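Local coordinates for sortase SrtE1 (Streptomyces coelicolor, PDB 5CUW), which anchors surface proteins to the cell wall as a class E transpeptidase, recognising Leu-Ala-x-Thr-Gly sorting signals in preference to Leu-Pro-x-Thr-Gly, at residues V52-I58 with G67-A73; A92-N96 with T161-F167; L108-I114 with V124-A128; I130-P136 with S169-I174. One frame throughout, in Å; residues are numbered along the deposited sequence. Where two conformers were deposited one is given.

Interaction 1: residues V52-I58 with G67-A73; sequences VPIAEGI and GMVGHYA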
# COMPACT_ATOMS: atom_id res chain seq x y z
N VAL A 52 -10.87 -1.51 1.22
CA VAL A 52 -10.75 -1.73 -0.21
C VAL A 52 -9.97 -3.01 -0.51
O VAL A 52 -8.97 -3.30 0.14
CB VAL A 52 -10.07 -0.53 -0.90
CG1 VAL A 52 -8.64 -0.30 -0.35
CG2 VAL A 52 -10.07 -0.69 -2.41
N PRO A 53 -10.45 -3.78 -1.49
CA PRO A 53 -9.79 -5.06 -1.75
C PRO A 53 -8.44 -4.86 -2.43
O PRO A 53 -8.27 -3.90 -3.18
CB PRO A 53 -10.78 -5.80 -2.66
CG PRO A 53 -12.09 -5.00 -2.57
CD PRO A 53 -11.65 -3.59 -2.32
N ILE A 54 -7.51 -5.76 -2.14
CA ILE A 54 -6.22 -5.81 -2.84
C ILE A 54 -6.25 -6.95 -3.84
O ILE A 54 -6.65 -8.07 -3.50
CB ILE A 54 -5.03 -6.02 -1.87
CG1 ILE A 54 -5.07 -5.02 -0.71
CG2 ILE A 54 -3.69 -5.96 -2.63
CD1 ILE A 54 -3.94 -5.24 0.30
N ALA A 55 -5.84 -6.69 -5.08
CA ALA A 55 -5.78 -7.74 -6.08
C ALA A 55 -4.35 -7.88 -6.59
O ALA A 55 -3.54 -7.00 -6.39
CB ALA A 55 -6.73 -7.46 -7.23
N GLU A 56 -4.05 -8.99 -7.24
CA GLU A 56 -2.70 -9.21 -7.74
C GLU A 56 -2.50 -8.45 -9.05
O GLU A 56 -3.31 -8.57 -9.97
CB GLU A 56 -2.44 -10.72 -7.94
CG GLU A 56 -1.01 -11.07 -8.35
CD GLU A 56 0.01 -10.87 -7.22
OE1 GLU A 56 -0.27 -10.10 -6.29
OE2 GLU A 56 1.09 -11.50 -7.27
N GLY A 57 -1.44 -7.66 -9.15
CA GLY A 57 -1.16 -6.92 -10.36
C GLY A 57 -1.75 -5.52 -10.34
O GLY A 57 -2.66 -5.23 -9.57
N ILE A 58 -1.24 -4.64 -11.19
CA ILE A 58 -1.70 -3.25 -11.14
C ILE A 58 -2.38 -2.79 -12.42
O ILE A 58 -2.42 -1.59 -12.72
CB ILE A 58 -0.54 -2.29 -10.84
CG1 ILE A 58 0.57 -2.45 -11.87
CG2 ILE A 58 -0.00 -2.53 -9.43
CD1 ILE A 58 1.52 -1.28 -11.90
N GLY A 67 -11.98 -0.36 -8.87
CA GLY A 67 -12.08 0.16 -7.52
C GLY A 67 -11.23 -0.59 -6.52
O GLY A 67 -11.45 -0.47 -5.32
N MET A 68 -10.25 -1.36 -7.00
CA MET A 68 -9.37 -2.09 -6.09
C MET A 68 -7.97 -1.50 -6.05
O MET A 68 -7.60 -0.72 -6.92
CB MET A 68 -9.30 -3.57 -6.49
CG MET A 68 -10.66 -4.24 -6.51
SD MET A 68 -10.53 -6.03 -6.73
CE MET A 68 -10.31 -6.16 -8.51
N VAL A 69 -7.18 -1.83 -5.03
CA VAL A 69 -5.79 -1.44 -5.07
C VAL A 69 -4.99 -2.66 -5.51
O VAL A 69 -5.42 -3.80 -5.29
CB VAL A 69 -5.24 -0.90 -3.74
CG1 VAL A 69 -6.04 0.31 -3.29
CG2 VAL A 69 -5.19 -1.96 -2.66
N GLY A 70 -3.86 -2.41 -6.15
CA GLY A 70 -3.09 -3.44 -6.81
C GLY A 70 -1.74 -3.68 -6.18
O GLY A 70 -1.00 -2.74 -5.86
N HIS A 71 -1.43 -4.96 -6.00
CA HIS A 71 -0.11 -5.40 -5.55
C HIS A 71 0.85 -5.50 -6.73
O HIS A 71 0.60 -6.25 -7.68
CB HIS A 71 -0.23 -6.75 -4.83
CG HIS A 71 1.08 -7.36 -4.44
ND1 HIS A 71 1.40 -8.67 -4.72
CD2 HIS A 71 2.15 -6.84 -3.79
CE1 HIS A 71 2.61 -8.94 -4.25
NE2 HIS A 71 3.09 -7.84 -3.69
N TYR A 72 1.96 -4.77 -6.68
CA TYR A 72 2.93 -4.81 -7.78
C TYR A 72 3.42 -6.25 -7.93
O TYR A 72 3.96 -6.81 -6.99
CB TYR A 72 4.11 -3.87 -7.53
CG TYR A 72 3.79 -2.40 -7.74
CD1 TYR A 72 3.32 -1.61 -6.70
CD2 TYR A 72 3.99 -1.79 -8.97
CE1 TYR A 72 3.06 -0.26 -6.88
CE2 TYR A 72 3.73 -0.45 -9.16
CZ TYR A 72 3.26 0.31 -8.11
OH TYR A 72 3.00 1.64 -8.29
N ALA A 73 3.19 -6.85 -9.10
CA ALA A 73 3.46 -8.28 -9.25
C ALA A 73 4.07 -8.70 -10.58
O ALA A 73 4.33 -9.89 -10.77
CB ALA A 73 2.17 -9.06 -9.03
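Glu56 and His71 lie side by side and point the same way from adjacent parallel strands, joined by a bond from His71 ND1 to Glu56 OE1 of 2.7 Å. The donor angle is 165° and the oxygen sits in the ring plane, met on its syn side, although carboxylate and ring planes are 35° apart. With CG anti to the backbone N (chi1 -175°) and a bend at chi2, the Glu56 chain folds back so that its carboxylate covers CB of Ala73, 3.2 Å from OE2. At the ring's far edge NE2 bonds Thr79.

Between the strands, Val69 N bonds Pro53 O, Ala55 N bonds Val69 O and His71 N bonds Ala55 O, the parallel pairing of a beta-alpha-beta crossover whose helix 60-64 leads into Gly67 through a Schellman motif. On the face shared with His71, CG1 of Ile54 meets CG2 of Val69 at 3.6 Å; on the other face CE of Met68 reaches CB of Ala55 at 4.0 Å. CG2 of Ile58 stands over the centre of the ring of Tyr72, the inferred substrate-recognition residue, 4.1 Å from its centroid.

Replacing Glu56 by alanine removes the acceptor of His71 ND1, which is likely to leave that N-H without its mate and the imidazole freer to turn. Gripped at both nitrogens, the ring is fixed in rotation, and the nearby carboxylate would probably favour its protonation.

Interaction 2: residues A92-N96 with T161-F167; sequences AGHRN and TTCTPEF
From Arg95, NH1 gives an in-plane bond to a lone pair of Cys163 O (3.0 Å, 163° at the hydrogen) and a weak one to OG1 of Thr164; NE is hydrogen-bonded to Arg103 O. Asn96 uses both ends of its amide: ND2 donates to OE2 of Glu166 at 2.7 Å on the anti side, while OD1 accepts the backbone N of Phe167 at 2.6 Å from above the carbonyl plane. Thr162 OG1, anti to the backbone N (chi1 -168°), donates to Gly93 O at 2.8 Å.

Between backbones, Gly93 N bonds Thr161 O, extending the parallel pairing of Ala92 with Thr161. These adjoining ends of the sortase beta barrel carry the inferred active-site residues His94 and Cys163; His94 points away from the 161-167 segment, its NE2 bonding Asp65.

The CG methylene of Glu166 packs over the face of the Arg95 guanidinium, 3.7 Å above its centre, and the Asn96 amide stacks on the Phe167 ring, planes 18° apart and ND2 offset toward the rim.

NH2 of Arg95 donates to a water at 2.8 Å in the guanidinium plane, which is also 3.2 Å from Glu166 OE1. OE1 itself lies 4.1 Å from NH2, well out of that plane, and OE2 pairs with Arg103. A leucine in place of Arg95 would probably leave Cys163 O without this donor and so hold the strand end less firmly.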
# COMPACT_ATOMS: atom_id res chain seq x y z
N ALA A 92 -0.59 0.01 -5.30
CA ALA A 92 -0.97 1.19 -6.08
C ALA A 92 -2.48 1.34 -6.07
O ALA A 92 -3.21 0.35 -6.16
CB ALA A 92 -0.45 1.09 -7.50
N GLY A 93 -2.94 2.58 -5.95
CA GLY A 93 -4.36 2.88 -5.96
C GLY A 93 -4.66 4.23 -6.60
O GLY A 93 -3.80 5.10 -6.64
N HIS A 94 -5.88 4.39 -7.09
CA HIS A 94 -6.31 5.65 -7.71
C HIS A 94 -6.36 6.80 -6.70
O HIS A 94 -6.75 6.62 -5.54
CB HIS A 94 -7.70 5.49 -8.34
CG HIS A 94 -7.69 4.99 -9.75
ND1 HIS A 94 -6.68 5.30 -10.64
CD2 HIS A 94 -8.56 4.22 -10.43
CE1 HIS A 94 -6.94 4.73 -11.80
NE2 HIS A 94 -8.08 4.07 -11.70
N ARG A 95 -6.02 7.99 -7.18
CA ARG A 95 -6.15 9.21 -6.40
C ARG A 95 -7.55 9.80 -6.55
O ARG A 95 -8.09 10.38 -5.61
CB ARG A 95 -5.10 10.23 -6.82
CG ARG A 95 -5.04 11.51 -5.97
CD ARG A 95 -4.13 11.30 -4.75
NE ARG A 95 -4.14 12.46 -3.86
CZ ARG A 95 -3.35 13.52 -4.01
NH1 ARG A 95 -2.49 13.57 -5.02
NH2 ARG A 95 -3.44 14.54 -3.16
N ASN A 96 -8.15 9.67 -7.74
CA ASN A 96 -9.34 10.46 -8.06
C ASN A 96 -10.58 9.82 -8.70
O ASN A 96 -11.56 10.52 -8.94
CB ASN A 96 -8.94 11.61 -8.97
CG ASN A 96 -8.21 12.69 -8.24
OD1 ASN A 96 -7.02 12.90 -8.45
ND2 ASN A 96 -8.93 13.39 -7.35
N THR A 161 1.38 3.82 -3.35
CA THR A 161 1.70 4.77 -4.44
C THR A 161 0.43 5.26 -5.12
O THR A 161 -0.50 4.48 -5.35
CB THR A 161 2.64 4.12 -5.49
OG1 THR A 161 1.91 3.21 -6.33
CG2 THR A 161 3.76 3.36 -4.81
N THR A 162 0.37 6.55 -5.44
CA THR A 162 -0.78 7.08 -6.17
C THR A 162 -0.31 8.26 -7.02
O THR A 162 0.86 8.63 -6.96
CB THR A 162 -1.91 7.52 -5.22
OG1 THR A 162 -3.11 7.77 -5.96
CG2 THR A 162 -1.50 8.78 -4.46
N CYS A 163 -1.20 8.85 -7.80
CA CYS A 163 -0.84 9.98 -8.64
C CYS A 163 -0.97 11.32 -7.92
O CYS A 163 -1.74 11.47 -6.98
CB CYS A 163 -1.69 10.00 -9.91
SG CYS A 163 -1.45 8.57 -10.98
N THR A 164 -0.19 12.30 -8.38
CA THR A 164 -0.28 13.66 -7.85
C THR A 164 0.25 14.62 -8.91
O THR A 164 1.17 14.26 -9.66
CB THR A 164 0.52 13.80 -6.52
OG1 THR A 164 0.05 14.94 -5.79
CG2 THR A 164 2.03 13.93 -6.78
N PRO A 165 -0.32 15.84 -8.99
CA PRO A 165 -1.44 16.35 -8.19
C PRO A 165 -2.76 15.70 -8.58
O PRO A 165 -2.78 14.85 -9.48
CB PRO A 165 -1.47 17.85 -8.54
CG PRO A 165 -0.95 17.89 -9.94
CD PRO A 165 0.12 16.82 -10.00
N GLU A 166 -3.85 16.09 -7.93
CA GLU A 166 -5.13 15.45 -8.17
C GLU A 166 -5.60 15.67 -9.61
O GLU A 166 -5.29 16.69 -10.22
CB GLU A 166 -6.18 15.96 -7.19
CG GLU A 166 -5.97 15.49 -5.76
CD GLU A 166 -7.24 15.59 -4.92
OE1 GLU A 166 -7.15 16.07 -3.77
OE2 GLU A 166 -8.32 15.18 -5.41
N PHE A 167 -6.30 14.68 -10.14
CA PHE A 167 -6.85 14.72 -11.49
C PHE A 167 -5.77 14.74 -12.57
O PHE A 167 -6.06 14.97 -13.74
CB PHE A 167 -7.77 15.92 -11.66
CG PHE A 167 -8.84 16.01 -10.61
CD1 PHE A 167 -9.92 15.14 -10.63
CD2 PHE A 167 -8.76 16.95 -9.60
CE1 PHE A 167 -10.90 15.21 -9.66
CE2 PHE A 167 -9.74 17.03 -8.63
CZ PHE A 167 -10.81 16.16 -8.66
O HOH W 1 -5.53 14.77 -1.35

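Interaction 3: residues L108-I114 with V124-A128; sequences LEPGDPI and VYKMA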
# COMPACT_ATOMS: atom_id res chain seq x y z
N LEU A 108 -2.20 11.10 6.17
CA LEU A 108 -1.63 10.19 7.16
C LEU A 108 -0.46 10.83 7.90
O LEU A 108 0.36 11.52 7.30
CB LEU A 108 -1.18 8.90 6.49
CG LEU A 108 -2.36 8.09 5.98
CD1 LEU A 108 -1.90 6.80 5.31
CD2 LEU A 108 -3.32 7.80 7.13
N GLU A 109 -0.39 10.59 9.21
CA GLU A 109 0.67 11.09 10.07
C GLU A 109 1.37 9.91 10.72
O GLU A 109 0.78 8.85 10.85
CB GLU A 109 0.10 12.03 11.13
CG GLU A 109 -0.49 13.30 10.55
CD GLU A 109 -1.15 14.17 11.60
OE1 GLU A 109 -1.56 13.63 12.65
OE2 GLU A 109 -1.25 15.39 11.36
N PRO A 110 2.64 10.10 11.13
CA PRO A 110 3.39 9.00 11.74
C PRO A 110 2.63 8.31 12.87
O PRO A 110 2.18 8.97 13.80
CB PRO A 110 4.65 9.70 12.27
CG PRO A 110 4.87 10.79 11.29
CD PRO A 110 3.47 11.30 10.98
N GLY A 111 2.48 7.00 12.78
CA GLY A 111 1.74 6.27 13.79
C GLY A 111 0.35 5.85 13.37
O GLY A 111 -0.24 4.95 13.98
N ASP A 112 -0.19 6.47 12.32
CA ASP A 112 -1.53 6.11 11.83
C ASP A 112 -1.53 4.70 11.24
O ASP A 112 -0.73 4.38 10.37
CB ASP A 112 -2.04 7.11 10.79
CG ASP A 112 -2.36 8.47 11.38
OD1 ASP A 112 -2.54 8.56 12.61
OD2 ASP A 112 -2.44 9.45 10.61
N PRO A 113 -2.44 3.86 11.73
CA PRO A 113 -2.46 2.45 11.30
C PRO A 113 -2.98 2.21 9.88
O PRO A 113 -3.90 2.89 9.40
CB PRO A 113 -3.40 1.79 12.31
CG PRO A 113 -4.27 2.91 12.80
CD PRO A 113 -3.38 4.12 12.83
N ILE A 114 -2.37 1.22 9.23
CA ILE A 114 -2.76 0.73 7.92
C ILE A 114 -2.83 -0.78 8.06
O ILE A 114 -1.83 -1.41 8.38
CB ILE A 114 -1.73 1.12 6.84
CG1 ILE A 114 -1.65 2.65 6.71
CG2 ILE A 114 -2.07 0.48 5.51
CD1 ILE A 114 -0.24 3.15 6.43
N VAL A 124 -0.77 -5.34 10.84
CA VAL A 124 -0.92 -3.93 11.20
C VAL A 124 0.37 -3.17 10.94
O VAL A 124 1.39 -3.44 11.58
CB VAL A 124 -1.32 -3.75 12.68
CG1 VAL A 124 -1.41 -2.26 13.03
CG2 VAL A 124 -2.65 -4.45 12.95
N TYR A 125 0.32 -2.21 10.02
CA TYR A 125 1.41 -1.29 9.79
C TYR A 125 1.09 0.08 10.37
O TYR A 125 -0.08 0.44 10.52
CB TYR A 125 1.70 -1.13 8.30
CG TYR A 125 2.05 -2.41 7.56
CD1 TYR A 125 1.05 -3.24 7.08
CD2 TYR A 125 3.37 -2.74 7.29
CE1 TYR A 125 1.35 -4.41 6.37
CE2 TYR A 125 3.69 -3.93 6.57
CZ TYR A 125 2.67 -4.74 6.11
OH TYR A 125 2.99 -5.90 5.40
N LYS A 126 2.13 0.84 10.67
CA LYS A 126 1.93 2.26 11.01
C LYS A 126 2.72 3.15 10.06
O LYS A 126 3.86 2.83 9.69
CB LYS A 126 2.33 2.50 12.47
CG LYS A 126 1.28 1.93 13.42
CD LYS A 126 1.49 2.33 14.87
CE LYS A 126 0.46 1.66 15.76
NZ LYS A 126 0.85 1.71 17.20
N MET A 127 2.10 4.25 9.65
CA MET A 127 2.70 5.20 8.73
C MET A 127 4.01 5.70 9.31
O MET A 127 4.10 6.00 10.50
CB MET A 127 1.74 6.37 8.46
CG MET A 127 2.21 7.39 7.43
SD MET A 127 3.18 8.78 8.09
CE MET A 127 3.62 9.64 6.58
N ALA A 128 5.05 5.77 8.47
CA ALA A 128 6.37 6.18 8.95
C ALA A 128 6.95 7.34 8.16
O ALA A 128 7.60 8.21 8.73
CB ALA A 128 7.33 4.99 8.90
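Met127 packs against the turn formed by Glu109 to Asp112, its SD 3.4 Å from both Glu109 C and Pro110 N. Its CG is anti to the backbone N (chi1 -176°) and the chain bends at chi2 (-90°), which carries SD alongside the Pro110 ring, 3.8 Å from CD, while CG rests 3.8 Å from CB of Leu108. Ring and thioether chain run side by side. On the opposite side of the sheet from Ile114 and Tyr125, the extended Lys126 chain passes Gly111 O, with CD at 3.3 Å, before its amino end leads away.

Backbone bonds set the register that brings these side chains together. Gly111 N donates to Met127 O and Met127 N returns a bond to Asp112 O (2.9 Å), so both polar backbone atoms of Met127 are taken up by the turn. Beyond it, Ile114 and Tyr125 form a hydrogen-bonded antiparallel pair, Ile114 N to Tyr125 O being 2.7 Å, and the edge of the Tyr125 ring lies near Ile114 O.

Farther out, Asp112 holds the turn: OD2 accepts Glu109 N at 2.7 Å from above the carboxylate plane, Asp112 N bonds Glu109 O, and a salt bridge ties the same carboxylate to Lys47. Gly111, with a phi of 104°, occupies the third position of this type II turn. The turn leads into the beta hairpin of strands 113-117 and 121-134, which lies away from the annotated sites.

Interaction 4: residues I130-P136 with S169-I174; sequences ILPVTSP and SKYRMI
A beta bulge interrupts the antiparallel pairing of strands 121-134 and 171-184 in the sortase barrel, just where the inferred proton donor Arg172 stands. The evidence is in the register: Leu131 faces Ile174 in a hydrogen-bonded pair, with both N to O distances 2.8 Å, yet the next such pair is Thr134 with Arg172, one residue extra on the 130-134 side. Within it, Thr134 N donates to Arg172 O at a bent 135°, whereas Arg172 N reaches Thr134 O at 2.8 Å and 163°. Pro132, which has no N-H to give, lies in the bulge, and its O approaches CB of Met173.

On the surface, Val133 turns CG1 over one face of the Tyr171 ring, 3.8 Å from the centroid, and CG of Lys170 lies over the opposite face, so the ring is sandwiched between aliphatic chains, although Lys170 is poorly ordered. On the face shared by Thr134, Arg172 and Ile174, CG2 of Thr134 meets CG1 of Ile174 at 4.1 Å; the Thr134 hydroxyl is hydrogen-bonded to Asn138.

Arg172 is steered by a bend at chi2 (-69°), which lays its chain across Pro136. The side chain packs against Cys163 on the neighbouring strand, consistent with an active-site role. NH1 bonds both Ser169 O (2.7 Å) and Tyr171 O, coming in from above each carbonyl plane with the oxygens in the guanidinium plane. CB of Pro136 sits over the centre of that guanidinium, 3.6 Å from CZ.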
# COMPACT_ATOMS: atom_id res chain seq x y z
N ILE A 130 6.84 9.87 4.26
CA ILE A 130 6.12 10.27 3.05
C ILE A 130 7.02 11.00 2.06
O ILE A 130 7.85 11.83 2.43
CB ILE A 130 4.92 11.16 3.40
CG1 ILE A 130 4.18 11.56 2.13
CG2 ILE A 130 5.38 12.40 4.16
CD1 ILE A 130 2.85 12.21 2.38
N LEU A 131 6.84 10.67 0.78
CA LEU A 131 7.49 11.35 -0.33
C LEU A 131 6.35 11.92 -1.17
O LEU A 131 5.72 11.20 -1.94
CB LEU A 131 8.38 10.38 -1.13
CG LEU A 131 9.07 10.82 -2.43
CD1 LEU A 131 9.97 12.03 -2.22
CD2 LEU A 131 9.89 9.67 -3.05
N PRO A 132 6.04 13.22 -0.98
CA PRO A 132 4.82 13.77 -1.60
C PRO A 132 4.89 13.90 -3.12
O PRO A 132 3.84 13.84 -3.75
CB PRO A 132 4.69 15.16 -0.93
CG PRO A 132 6.06 15.52 -0.49
CD PRO A 132 6.77 14.21 -0.17
N VAL A 133 6.07 14.10 -3.70
CA VAL A 133 6.17 14.23 -5.16
C VAL A 133 7.42 13.54 -5.70
O VAL A 133 8.52 13.78 -5.20
CB VAL A 133 6.19 15.72 -5.60
CG1 VAL A 133 6.12 15.82 -7.12
CG2 VAL A 133 5.03 16.51 -4.96
N THR A 134 7.25 12.66 -6.69
CA THR A 134 8.39 12.02 -7.35
C THR A 134 8.04 11.61 -8.78
O THR A 134 6.86 11.54 -9.16
CB THR A 134 8.89 10.77 -6.58
OG1 THR A 134 10.22 10.44 -6.99
CG2 THR A 134 7.96 9.57 -6.81
N SER A 135 9.06 11.35 -9.58
CA SER A 135 8.88 10.91 -10.95
C SER A 135 8.24 9.54 -10.98
O SER A 135 8.57 8.67 -10.17
CB SER A 135 10.23 10.89 -11.68
OG SER A 135 10.10 10.22 -12.92
N PRO A 136 7.30 9.33 -11.92
CA PRO A 136 6.66 8.02 -12.13
C PRO A 136 7.67 6.92 -12.49
O PRO A 136 7.36 5.73 -12.36
CB PRO A 136 5.69 8.28 -13.28
CG PRO A 136 5.49 9.76 -13.31
CD PRO A 136 6.78 10.36 -12.84
N SER A 169 -1.72 12.70 -13.75
CA SER A 169 -0.84 11.55 -13.55
C SER A 169 0.60 11.98 -13.74
O SER A 169 1.46 11.18 -14.09
CB SER A 169 -1.20 10.40 -14.50
OG SER A 169 -1.14 10.81 -15.86
N LYS A 170 0.85 13.27 -13.49
CA LYS A 170 2.13 13.90 -13.77
C LYS A 170 3.23 13.35 -12.88
O LYS A 170 4.29 12.94 -13.36
CB LYS A 170 2.00 15.42 -13.59
CG LYS A 170 3.16 16.22 -14.11
CD LYS A 170 2.69 17.54 -14.70
CE LYS A 170 1.99 18.42 -13.67
NZ LYS A 170 2.96 19.04 -12.71
N TYR A 171 2.98 13.33 -11.58
CA TYR A 171 3.94 12.79 -10.63
C TYR A 171 3.31 11.68 -9.82
O TYR A 171 2.14 11.34 -10.00
CB TYR A 171 4.45 13.89 -9.69
CG TYR A 171 5.19 15.02 -10.35
CD1 TYR A 171 6.47 14.84 -10.87
CD2 TYR A 171 4.63 16.29 -10.43
CE1 TYR A 171 7.15 15.89 -11.46
CE2 TYR A 171 5.30 17.33 -11.01
CZ TYR A 171 6.55 17.14 -11.53
OH TYR A 171 7.20 18.19 -12.11
N ARG A 172 4.09 11.13 -8.90
CA ARG A 172 3.57 10.14 -7.97
C ARG A 172 3.80 10.57 -6.52
O ARG A 172 4.75 11.28 -6.23
CB ARG A 172 4.23 8.78 -8.20
CG ARG A 172 4.08 8.26 -9.61
CD ARG A 172 2.64 7.86 -9.90
NE ARG A 172 2.52 7.30 -11.24
CZ ARG A 172 2.19 8.00 -12.32
NH1 ARG A 172 1.92 9.29 -12.22
NH2 ARG A 172 2.12 7.40 -13.50
N MET A 173 2.90 10.13 -5.64
CA MET A 173 3.02 10.37 -4.20
C MET A 173 3.18 9.03 -3.51
O MET A 173 2.43 8.09 -3.78
CB MET A 173 1.78 11.11 -3.67
CG MET A 173 1.58 10.99 -2.17
SD MET A 173 0.26 12.09 -1.58
CE MET A 173 -1.15 11.47 -2.49
N ILE A 174 4.16 8.93 -2.62
CA ILE A 174 4.48 7.67 -1.95
C ILE A 174 4.35 7.78 -0.43
O ILE A 174 4.88 8.71 0.18
CB ILE A 174 5.93 7.23 -2.29
CG1 ILE A 174 6.25 7.49 -3.77
CG2 ILE A 174 6.16 5.78 -1.89
CD1 ILE A 174 5.39 6.72 -4.74

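How the interactions relate
All four contacts reach one mixed sheet, and three of them converge on the active site. Interaction 2 brings the inferred catalytic His94 and Cys163; interaction 4 supplies Arg172, whose side chain comes within about 4 Å of that of Cys163. Their centres are 9 Å apart, and neighbouring strands link them directly, Thr162 O being 2.9 Å from Met173 N. Interaction 1 joins from the other flank: Tyr72 OH is 2.7 Å from Thr161 OG1 and Gly70 N is 2.8 Å from Ala92 O. Interaction 3 stands apart, its centre about 20 Å from that of interaction 1, but shares strand 121-134 with interaction 4.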